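Local coordinates for protein D-glyceraldehyde dehydrogenase (NADP(+)) (Thermoplasma acidophilum, PDB 5IZD) that oxidises D-glyceraldehyde to glycerate with NADP as the electron acceptor, a step of the non-phosphorylated Entner-Doudoroff pathway, at residues K66-A71 and Y110-A115; V104-Q109 and E441-Y446; R390-V395 and Y399-D404. One frame throughout, in Å; residues are numbered along the deposited sequence.

Contact 1 of 3, residues K66-A71 and Y110-A115; sequences KIIYRA and YYAEWA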
loop_
_atom_site.group_PDB
_atom_site.type_symbol
_atom_site.label_atom_id
_atom_site.label_comp_id
_atom_site.label_asym_id
_atom_site.label_seq_id
_atom_site.Cartn_x
_atom_site.Cartn_y
_atom_site.Cartn_z
ATOM N N LYS A 66 -10.222 -14.474 -16.633
ATOM C CA LYS A 66 -10.134 -15.136 -17.967
ATOM C C LYS A 66 -11.397 -14.915 -18.819
ATOM O O LYS A 66 -11.301 -14.677 -20.059
ATOM C CB LYS A 66 -9.884 -16.629 -17.836
ATOM C CG LYS A 66 -8.493 -16.944 -17.273
ATOM C CD LYS A 66 -8.212 -18.444 -17.186
ATOM C CE LYS A 66 -6.802 -18.638 -16.646
ATOM N NZ LYS A 66 -6.645 -20.059 -16.259
ATOM N N ILE A 67 -12.548 -14.997 -18.145
ATOM C CA ILE A 67 -13.882 -14.724 -18.739
ATOM C C ILE A 67 -13.963 -13.244 -19.144
ATOM O O ILE A 67 -14.393 -12.940 -20.244
ATOM C CB ILE A 67 -15.031 -15.031 -17.749
ATOM C CG1 ILE A 67 -15.109 -16.522 -17.443
ATOM C CG2 ILE A 67 -16.352 -14.517 -18.312
ATOM C CD1 ILE A 67 -15.946 -16.881 -16.206
ATOM N N ILE A 68 -13.504 -12.341 -18.280
ATOM C CA ILE A 68 -13.536 -10.916 -18.608
ATOM C C ILE A 68 -12.616 -10.570 -19.791
ATOM O O ILE A 68 -13.013 -9.714 -20.662
ATOM C CB ILE A 68 -13.205 -10.036 -17.378
ATOM C CG1 ILE A 68 -14.281 -10.190 -16.289
ATOM C CG2 ILE A 68 -13.004 -8.561 -17.744
ATOM C CD1 ILE A 68 -13.806 -9.852 -14.898
ATOM N N TYR A 69 -11.435 -11.209 -19.854
ATOM C CA TYR A 69 -10.517 -11.004 -20.997
ATOM C C TYR A 69 -11.115 -11.490 -22.359
ATOM O O TYR A 69 -10.953 -10.855 -23.396
ATOM C CB TYR A 69 -9.152 -11.690 -20.779
ATOM C CG TYR A 69 -8.189 -11.033 -19.764
ATOM C CD1 TYR A 69 -7.832 -9.691 -19.856
ATOM C CD2 TYR A 69 -7.608 -11.796 -18.735
ATOM C CE1 TYR A 69 -6.898 -9.129 -18.983
ATOM C CE2 TYR A 69 -6.711 -11.240 -17.816
ATOM C CZ TYR A 69 -6.370 -9.906 -17.931
ATOM O OH TYR A 69 -5.461 -9.366 -17.058
ATOM N N ARG A 70 -11.841 -12.589 -22.299
ATOM C CA ARG A 70 -12.535 -13.188 -23.421
ATOM C C ARG A 70 -13.529 -12.147 -23.938
ATOM O O ARG A 70 -13.505 -11.838 -25.084
ATOM C CB ARG A 70 -13.233 -14.452 -22.975
ATOM C CG ARG A 70 -13.341 -15.528 -24.041
ATOM C CD ARG A 70 -12.886 -16.881 -23.496
ATOM N NE ARG A 70 -13.843 -17.366 -22.541
ATOM C CZ ARG A 70 -13.549 -18.102 -21.495
ATOM N NH1 ARG A 70 -14.512 -18.482 -20.688
ATOM N NH2 ARG A 70 -12.301 -18.469 -21.277
ATOM N N ALA A 71 -14.359 -11.600 -23.058
ATOM C CA ALA A 71 -15.294 -10.492 -23.391
ATOM C C ALA A 71 -14.593 -9.330 -24.063
ATOM O O ALA A 71 -15.003 -8.872 -25.108
ATOM C CB ALA A 71 -16.060 -9.995 -22.195
ATOM N N TYR A 110 -7.688 -3.166 -18.193
ATOM C CA TYR A 110 -7.093 -2.599 -16.997
ATOM C C TYR A 110 -7.701 -3.215 -15.733
ATOM O O TYR A 110 -6.949 -3.633 -14.848
ATOM C CB TYR A 110 -7.260 -1.102 -16.966
ATOM C CG TYR A 110 -6.839 -0.494 -15.635
ATOM C CD1 TYR A 110 -5.488 -0.145 -15.375
ATOM C CD2 TYR A 110 -7.794 -0.249 -14.627
ATOM C CE1 TYR A 110 -5.122 0.425 -14.153
ATOM C CE2 TYR A 110 -7.414 0.261 -13.394
ATOM C CZ TYR A 110 -6.079 0.601 -13.173
ATOM O OH TYR A 110 -5.763 1.111 -11.948
ATOM N N TYR A 111 -9.038 -3.307 -15.655
ATOM C CA TYR A 111 -9.665 -3.848 -14.463
ATOM C C TYR A 111 -9.398 -5.337 -14.283
ATOM O O TYR A 111 -9.145 -5.803 -13.138
ATOM C CB TYR A 111 -11.155 -3.542 -14.381
ATOM C CG TYR A 111 -11.446 -2.093 -14.087
ATOM C CD1 TYR A 111 -11.065 -1.520 -12.899
ATOM C CD2 TYR A 111 -12.101 -1.292 -15.005
ATOM C CE1 TYR A 111 -11.290 -0.204 -12.628
ATOM C CE2 TYR A 111 -12.373 0.029 -14.740
ATOM C CZ TYR A 111 -11.973 0.576 -13.535
ATOM O OH TYR A 111 -12.194 1.916 -13.225
ATOM N N ALA A 112 -9.443 -6.088 -15.384
ATOM C CA ALA A 112 -9.110 -7.497 -15.339
ATOM C C ALA A 112 -7.673 -7.750 -14.896
ATOM O O ALA A 112 -7.424 -8.733 -14.198
ATOM C CB ALA A 112 -9.414 -8.185 -16.657
ATOM N N GLU A 113 -6.744 -6.847 -15.218
ATOM C CA GLU A 113 -5.326 -6.990 -14.739
ATOM C C GLU A 113 -5.103 -6.925 -13.226
ATOM O O GLU A 113 -4.016 -7.279 -12.736
ATOM C CB GLU A 113 -4.397 -5.984 -15.429
ATOM C CG GLU A 113 -4.219 -6.193 -16.966
ATOM C CD GLU A 113 -3.557 -5.010 -17.660
ATOM O OE1 GLU A 113 -3.640 -3.909 -17.085
ATOM O OE2 GLU A 113 -2.931 -5.130 -18.746
ATOM N N TRP A 114 -6.128 -6.561 -12.492
ATOM C CA TRP A 114 -6.078 -6.527 -11.050
ATOM C C TRP A 114 -6.241 -7.906 -10.407
ATOM O O TRP A 114 -6.206 -8.023 -9.219
ATOM C CB TRP A 114 -7.065 -5.544 -10.478
ATOM C CG TRP A 114 -6.578 -4.181 -10.483
ATOM C CD1 TRP A 114 -7.017 -3.194 -11.237
ATOM C CD2 TRP A 114 -5.565 -3.627 -9.643
ATOM N NE1 TRP A 114 -6.359 -2.055 -10.964
ATOM C CE2 TRP A 114 -5.445 -2.295 -9.982
ATOM C CE3 TRP A 114 -4.742 -4.140 -8.649
ATOM C CZ2 TRP A 114 -4.547 -1.453 -9.360
ATOM C CZ3 TRP A 114 -3.846 -3.309 -8.052
ATOM C CH2 TRP A 114 -3.750 -1.990 -8.403
ATOM N N ALA A 115 -6.412 -8.937 -11.214
ATOM C CA ALA A 115 -6.542 -10.286 -10.708
ATOM C C ALA A 115 -5.370 -10.684 -9.755
ATOM O O ALA A 115 -4.211 -10.437 -10.030
ATOM C CB ALA A 115 -6.677 -11.280 -11.856
#
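One face of the Tyr-69 ring is covered by the methyl of Ala-112, whose CB stands 3.8 Å from the ring centroid and 23° off its normal, a CH-pi contact. The methyl is displaced toward CE1 and CZ, 3.6 Å from Tyr-69 CE1. Three more rings pack within 110-115: Tyr-111 CE1 meets the edge of the Tyr-110 ring, Tyr-110 CD2 lies over one face of Tyr-111, toward its rim, and Tyr-110 CE2 lies at the edge of the Trp-114 indole. Trp-114 NE1 gives Tyr-110 OH a weak hydrogen bond of 3.4 Å.

The Ala-112 methyl is met by two successive residues, Ile-68 and Tyr-69. Ile-68 presents CG2, the branch anti to its backbone N, and this methyl meets Ala-112 CB at 3.8 Å. Tyr-69 has its ring carbon CG anti to the carbonyl carbon (chi1 -73°), which swings the phenol across the gap and carries its hydroxyl past Ala-112. Tyr-69 OH thus comes to 3.3 Å from Glu-113 CA and also touches CG of the same glutamate, but the angle to Glu-113 N is too poor for a bond.

The polar needs of both side chains are met across the subunit interface. Tyr-69 OH is hydrogen-bonded to Glu-113 OE2 of the second subunit, a pairing repeated reciprocally, and Glu-113 OE1 forms a salt bridge with Lys-117 of the second subunit.

In the fold, the contact joins helix 39-77 to the C-terminal part of helix 94-112 and the type I turn Ala-112 to Ala-115. Helix 153-164 packs on both, through Leu-163 and Leu-164 on Ile-68 and through Ala-160 and Pro-161 on Tyr-111, while Ile-464 of helix 460-465 touches Tyr-111 and Trp-114.

Contact 2 of 3, residues V104-Q109 and E441-Y446; sequences VIDQIQ and EASQGY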
loop_
_atom_site.group_PDB
_atom_site.type_symbol
_atom_site.label_atom_id
_atom_site.label_comp_id
_atom_site.label_asym_id
_atom_site.label_seq_id
_atom_site.Cartn_x
_atom_site.Cartn_y
_atom_site.Cartn_z
ATOM N N VAL A 104 -13.573 1.350 -23.910
ATOM C CA VAL A 104 -14.251 0.215 -23.356
ATOM C C VAL A 104 -13.215 -0.905 -23.247
ATOM O O VAL A 104 -13.149 -1.571 -22.271
ATOM C CB VAL A 104 -15.467 -0.222 -24.237
ATOM C CG1 VAL A 104 -15.861 -1.652 -23.998
ATOM C CG2 VAL A 104 -16.677 0.660 -24.025
ATOM N N ILE A 105 -12.443 -1.073 -24.298
ATOM C CA ILE A 105 -11.423 -2.115 -24.454
ATOM C C ILE A 105 -10.286 -1.852 -23.473
ATOM O O ILE A 105 -9.953 -2.756 -22.715
ATOM C CB ILE A 105 -10.897 -2.217 -25.923
ATOM C CG1 ILE A 105 -12.006 -2.758 -26.856
ATOM C CG2 ILE A 105 -9.626 -3.075 -26.029
ATOM C CD1 ILE A 105 -11.832 -2.377 -28.322
ATOM N N ASP A 106 -9.797 -0.638 -23.378
ATOM C CA ASP A 106 -8.776 -0.310 -22.404
ATOM C C ASP A 106 -9.211 -0.516 -20.949
ATOM O O ASP A 106 -8.437 -0.950 -20.160
ATOM C CB ASP A 106 -8.296 1.121 -22.573
ATOM C CG ASP A 106 -7.172 1.506 -21.571
ATOM O OD1 ASP A 106 -6.059 1.082 -21.744
ATOM O OD2 ASP A 106 -7.407 2.236 -20.617
ATOM N N GLN A 107 -10.451 -0.227 -20.620
ATOM C CA GLN A 107 -10.897 -0.290 -19.266
ATOM C C GLN A 107 -11.094 -1.716 -18.819
ATOM O O GLN A 107 -10.749 -2.094 -17.702
ATOM C CB GLN A 107 -12.205 0.471 -19.078
ATOM C CG GLN A 107 -12.056 1.967 -18.953
ATOM C CD GLN A 107 -13.427 2.587 -18.736
ATOM O OE1 GLN A 107 -13.784 2.937 -17.609
ATOM N NE2 GLN A 107 -14.244 2.620 -19.793
ATOM N N ILE A 108 -11.731 -2.498 -19.687
ATOM C CA ILE A 108 -11.936 -3.890 -19.377
ATOM C C ILE A 108 -10.565 -4.601 -19.174
ATOM O O ILE A 108 -10.407 -5.387 -18.234
ATOM C CB ILE A 108 -12.766 -4.589 -20.440
ATOM C CG1 ILE A 108 -14.226 -4.112 -20.370
ATOM C CG2 ILE A 108 -12.722 -6.087 -20.197
ATOM C CD1 ILE A 108 -15.046 -4.519 -21.592
ATOM N N GLN A 109 -9.581 -4.327 -20.038
ATOM C CA GLN A 109 -8.227 -4.849 -19.841
ATOM C C GLN A 109 -7.649 -4.453 -18.469
ATOM O O GLN A 109 -7.268 -5.305 -17.695
ATOM C CB GLN A 109 -7.297 -4.360 -20.923
ATOM C CG GLN A 109 -5.872 -4.853 -20.773
ATOM C CD GLN A 109 -5.704 -6.341 -20.991
ATOM O OE1 GLN A 109 -6.497 -6.969 -21.650
ATOM N NE2 GLN A 109 -4.649 -6.905 -20.427
ATOM N N GLU A 441 -10.163 11.559 -18.293
ATOM C CA GLU A 441 -9.496 10.818 -17.194
ATOM C C GLU A 441 -8.980 9.472 -17.682
ATOM O O GLU A 441 -9.527 8.887 -18.630
ATOM C CB GLU A 441 -10.435 10.596 -15.988
ATOM C CG GLU A 441 -11.624 9.616 -16.191
ATOM C CD GLU A 441 -12.768 10.171 -17.039
ATOM O OE1 GLU A 441 -12.748 11.330 -17.502
ATOM O OE2 GLU A 441 -13.740 9.453 -17.242
ATOM N N ALA A 442 -7.950 8.965 -17.010
ATOM C CA ALA A 442 -7.371 7.692 -17.366
ATOM C C ALA A 442 -7.846 6.669 -16.339
ATOM O O ALA A 442 -8.241 7.022 -15.221
ATOM C CB ALA A 442 -5.842 7.754 -17.404
ATOM N N SER A 443 -7.792 5.403 -16.738
ATOM C CA SER A 443 -8.192 4.292 -15.878
ATOM C C SER A 443 -7.384 4.184 -14.604
ATOM O O SER A 443 -7.922 3.710 -13.627
ATOM C CB SER A 443 -8.085 2.991 -16.656
ATOM O OG SER A 443 -9.022 3.064 -17.693
ATOM N N GLN A 444 -6.111 4.615 -14.641
ATOM C CA GLN A 444 -5.208 4.594 -13.475
ATOM C C GLN A 444 -5.487 5.749 -12.521
ATOM O O GLN A 444 -4.922 5.774 -11.414
ATOM C CB GLN A 444 -3.692 4.579 -13.853
ATOM C CG GLN A 444 -3.190 5.715 -14.736
ATOM C CD GLN A 444 -3.343 5.397 -16.248
ATOM O OE1 GLN A 444 -4.326 4.770 -16.712
ATOM N NE2 GLN A 444 -2.386 5.865 -17.012
ATOM N N GLY A 445 -6.265 6.737 -12.993
ATOM C CA GLY A 445 -6.756 7.815 -12.124
ATOM C C GLY A 445 -7.937 7.480 -11.230
ATOM O O GLY A 445 -8.660 6.574 -11.508
ATOM N N TYR A 446 -8.139 8.198 -10.144
ATOM C CA TYR A 446 -9.262 7.939 -9.274
ATOM C C TYR A 446 -10.249 9.053 -9.539
ATOM O O TYR A 446 -10.109 10.122 -9.037
ATOM C CB TYR A 446 -8.849 7.887 -7.815
ATOM C CG TYR A 446 -9.938 7.644 -6.810
ATOM C CD1 TYR A 446 -10.526 6.411 -6.686
ATOM C CD2 TYR A 446 -10.341 8.625 -5.952
ATOM C CE1 TYR A 446 -11.487 6.187 -5.764
ATOM C CE2 TYR A 446 -11.304 8.395 -5.020
ATOM C CZ TYR A 446 -11.869 7.170 -4.942
ATOM O OH TYR A 446 -12.824 6.934 -4.046
HETATM O O HOH W 1 -6.832 4.946 -19.608
#
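Ser-443, in the loop 441-446, turns its hydroxyl to two successive residues of helix 94-112, Asp-106 and Gln-107. Having OG anti to its carbonyl carbon (chi1 -65°), the serine gives a weak hydrogen bond from OG to Asp-106 OD2 at 3.4 Å, and the same OG rests 3.5 Å from Gln-107 CG.

Asp-106 extends toward the loop because its CG is anti to the backbone N (chi1 -179°). A water reinforces the long direct bond: it donates to Asp-106 OD2 at 2.9 Å and accepts from Ser-443 N at 3.1 Å. The loop residue is therefore held through both its side chain and its amide, and OD2 receives two donors. The other carboxylate oxygen, OD1, forms a salt bridge with Arg-116 of the second subunit, which also binds Gln-444 OE1, so this carboxylate links helix, loop and the second subunit.

Gln-107 behaves differently. Its CG is anti to the carbonyl carbon and the chain stays extended beyond it (chi2 -179°), carrying the amide away from Ser-443, toward helix 153-164. CG is the atom that meets Ser-443 OG; NE2 is hydrogen-bonded to the carbonyl oxygens of Gly-103 and Gly-153, and the side chain also packs against Arg-157.

Within 441-446, Ser-443 is the first inner residue of a type I turn, closed by the bond from Gly-445 N to Ala-442 O at 3.0 Å. Glu-441, just ahead of that turn, makes a salt bridge to Arg-157, which probably binds substrate, as in related enzymes. The loop thus lies against helix 94-112 beside this arginine, a position consistent with lining the substrate side of the active site, as in other aldehyde dehydrogenases.

Contact 3 of 3, residues R390-V395 and Y399-D404; sequences RKISSV and YDLAND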
loop_
_atom_site.group_PDB
_atom_site.type_symbol
_atom_site.label_atom_id
_atom_site.label_comp_id
_atom_site.label_asym_id
_atom_site.label_seq_id
_atom_site.Cartn_x
_atom_site.Cartn_y
_atom_site.Cartn_z
ATOM N N ARG A 390 -15.252 35.080 -18.054
ATOM C CA ARG A 390 -15.023 36.210 -17.166
ATOM C C ARG A 390 -13.529 36.458 -16.997
ATOM O O ARG A 390 -12.721 35.533 -17.077
ATOM C CB ARG A 390 -15.673 35.961 -15.804
ATOM C CG ARG A 390 -15.586 37.141 -14.850
ATOM C CD ARG A 390 -15.689 36.691 -13.402
ATOM N NE ARG A 390 -15.707 37.819 -12.476
ATOM C CZ ARG A 390 -14.638 38.272 -11.830
ATOM N NH1 ARG A 390 -13.459 37.692 -12.006
ATOM N NH2 ARG A 390 -14.747 39.306 -11.006
ATOM N N LYS A 391 -13.170 37.715 -16.764
ATOM C CA LYS A 391 -11.757 38.112 -16.582
ATOM C C LYS A 391 -11.285 37.718 -15.211
ATOM O O LYS A 391 -12.088 37.662 -14.281
ATOM C CB LYS A 391 -11.550 39.614 -16.707
ATOM C CG LYS A 391 -11.654 40.133 -18.125
ATOM C CD LYS A 391 -11.702 41.656 -18.221
ATOM C CE LYS A 391 -12.144 42.033 -19.616
ATOM N NZ LYS A 391 -12.007 43.505 -19.740
ATOM N N ILE A 392 -9.993 37.430 -15.102
ATOM C CA ILE A 392 -9.332 37.389 -13.824
ATOM C C ILE A 392 -7.992 38.197 -13.861
ATOM O O ILE A 392 -7.458 38.510 -14.945
ATOM C CB ILE A 392 -9.057 35.950 -13.354
ATOM C CG1 ILE A 392 -8.178 35.224 -14.388
ATOM C CG2 ILE A 392 -10.360 35.212 -13.020
ATOM C CD1 ILE A 392 -7.690 33.859 -13.976
ATOM N N SER A 393 -7.468 38.520 -12.661
ATOM C CA SER A 393 -6.235 39.332 -12.499
ATOM C C SER A 393 -5.306 38.978 -11.291
ATOM O O SER A 393 -4.240 39.568 -11.152
ATOM C CB SER A 393 -6.608 40.811 -12.403
ATOM O OG SER A 393 -7.386 41.051 -11.250
ATOM N N SER A 394 -5.716 38.036 -10.449
ATOM C CA SER A 394 -4.864 37.512 -9.410
ATOM C C SER A 394 -5.094 36.027 -9.199
ATOM O O SER A 394 -6.184 35.476 -9.462
ATOM C CB SER A 394 -5.034 38.328 -8.116
ATOM O OG SER A 394 -5.929 37.757 -7.204
ATOM N N VAL A 395 -4.035 35.385 -8.735
ATOM C CA VAL A 395 -4.001 33.962 -8.441
ATOM C C VAL A 395 -4.953 33.605 -7.311
ATOM O O VAL A 395 -5.675 32.608 -7.403
ATOM C CB VAL A 395 -2.557 33.516 -8.060
ATOM C CG1 VAL A 395 -2.547 32.070 -7.606
ATOM C CG2 VAL A 395 -1.645 33.664 -9.286
ATOM N N TYR A 399 -8.289 31.095 -7.621
ATOM C CA TYR A 399 -8.623 29.982 -6.748
ATOM C C TYR A 399 -9.999 30.126 -6.143
ATOM O O TYR A 399 -10.768 29.145 -6.088
ATOM C CB TYR A 399 -7.642 29.825 -5.556
ATOM C CG TYR A 399 -6.191 29.522 -5.880
ATOM C CD1 TYR A 399 -5.841 28.868 -7.034
ATOM C CD2 TYR A 399 -5.154 29.923 -4.990
ATOM C CE1 TYR A 399 -4.538 28.595 -7.330
ATOM C CE2 TYR A 399 -3.824 29.639 -5.277
ATOM C CZ TYR A 399 -3.530 28.947 -6.460
ATOM O OH TYR A 399 -2.251 28.641 -6.840
ATOM N N ASP A 400 -10.296 31.328 -5.656
ATOM C CA ASP A 400 -11.581 31.574 -4.958
ATOM C C ASP A 400 -12.802 31.451 -5.895
ATOM O O ASP A 400 -13.829 30.931 -5.495
ATOM C CB ASP A 400 -11.622 32.967 -4.297
ATOM C CG ASP A 400 -10.739 33.061 -3.063
ATOM O OD1 ASP A 400 -10.326 32.021 -2.510
ATOM O OD2 ASP A 400 -10.475 34.196 -2.639
ATOM N N LEU A 401 -12.667 31.968 -7.102
ATOM C CA LEU A 401 -13.709 31.883 -8.090
ATOM C C LEU A 401 -13.979 30.403 -8.495
ATOM O O LEU A 401 -15.153 29.982 -8.606
ATOM C CB LEU A 401 -13.395 32.732 -9.315
ATOM C CG LEU A 401 -13.415 34.240 -9.062
ATOM C CD1 LEU A 401 -12.850 34.896 -10.299
ATOM C CD2 LEU A 401 -14.781 34.865 -8.784
ATOM N N ALA A 402 -12.899 29.667 -8.735
ATOM C CA ALA A 402 -12.941 28.260 -9.047
ATOM C C ALA A 402 -13.633 27.450 -7.964
ATOM O O ALA A 402 -14.515 26.597 -8.271
ATOM C CB ALA A 402 -11.557 27.723 -9.309
ATOM N N ASN A 403 -13.286 27.719 -6.720
ATOM C CA ASN A 403 -13.858 26.989 -5.610
ATOM C C ASN A 403 -15.272 27.432 -5.233
ATOM O O ASN A 403 -15.916 26.738 -4.454
ATOM C CB ASN A 403 -12.940 27.029 -4.382
ATOM C CG ASN A 403 -11.639 26.285 -4.595
ATOM O OD1 ASN A 403 -11.563 25.299 -5.319
ATOM N ND2 ASN A 403 -10.610 26.743 -3.931
ATOM N N ASP A 404 -15.739 28.561 -5.788
ATOM C CA ASP A 404 -17.050 29.114 -5.492
ATOM C C ASP A 404 -18.097 28.359 -6.344
ATOM O O ASP A 404 -18.592 28.869 -7.366
ATOM C CB ASP A 404 -17.066 30.637 -5.746
ATOM C CG ASP A 404 -18.416 31.272 -5.545
ATOM O OD1 ASP A 404 -19.194 30.836 -4.682
ATOM O OD2 ASP A 404 -18.734 32.211 -6.303
#
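The chain leaves strand 386-392, turns through Ser-393 and Ser-394 and enters helix 395-403, whose first turn is fastened by the bond from Tyr-399 N to Val-395 O, 3.0 Å long with an N-H...O angle of 166°. This is the strand-to-helix half of a beta-alpha-beta crossover: strand 386-392 and the following strand 410-414 are parallel members of the same sheet, as in the Rossmann-like catalytic domain of aldehyde dehydrogenases. Ser-394 is the N-cap, its OG hydrogen-bonded to Glu-397 N.

Val-395 and Tyr-399 lie alongside each other, one turn apart and pointing the same way. Val-395 O, besides accepting the amide, sits 3.5 Å above one face of the Tyr-399 ring, displaced toward its rim. Val-395 CG1, the methyl anti to the backbone N (chi1 174°), continues the contact outward and meets Tyr-399 CZ at 3.5 Å. The phenol then reaches helix 418-427, where its OH is hydrogen-bonded to Glu-423 OE2.

Farther along the helix, Leu-401 turns back over the strand. Its side chain passes that of Ile-392 in the opposite direction, with Leu-401 CD1 3.7 Å from Ile-392 CG2, and crosses that of Arg-390 at about a right angle. Arg-390 is extended from CG to NE, and a salt bridge from NH1 to Glu-397 OE1 holds its head beside the helix. The same glutamate accepts Ser-393 N through OE2, so it ties the strand end and the connecting turn to the first turn of the helix. Leu-401 CD2 lies more distantly over one face of the guanidinium, while Leu-401 CD1 makes the close contact, 3.3 Å from Arg-390 NH1.

How the contacts relate
Contacts 1 and 2 share helix 94-112 and form one continuous packing region, their centres about 12 Å apart. Ile-68 CG2 touches Ile-108 CG2 at 3.5 Å, and Tyr-110 CE2 lies 3.5 Å from Ser-443 O. Both meet the second subunit. Contact 2 lies nearer the probable active site: the side chain of Gln-107 is about 3 Å from that of Arg-157, a probable substrate-binding residue, and about 10 Å from that of Glu-247, the predicted proton acceptor; the side chain of Ile-68 is about 12 Å from that of Arg-157. Contact 3, nested in sequence within the loop closed by contact 2, is remote: about 32 Å from contact 2 and about 43 Å from contact 1 between centres.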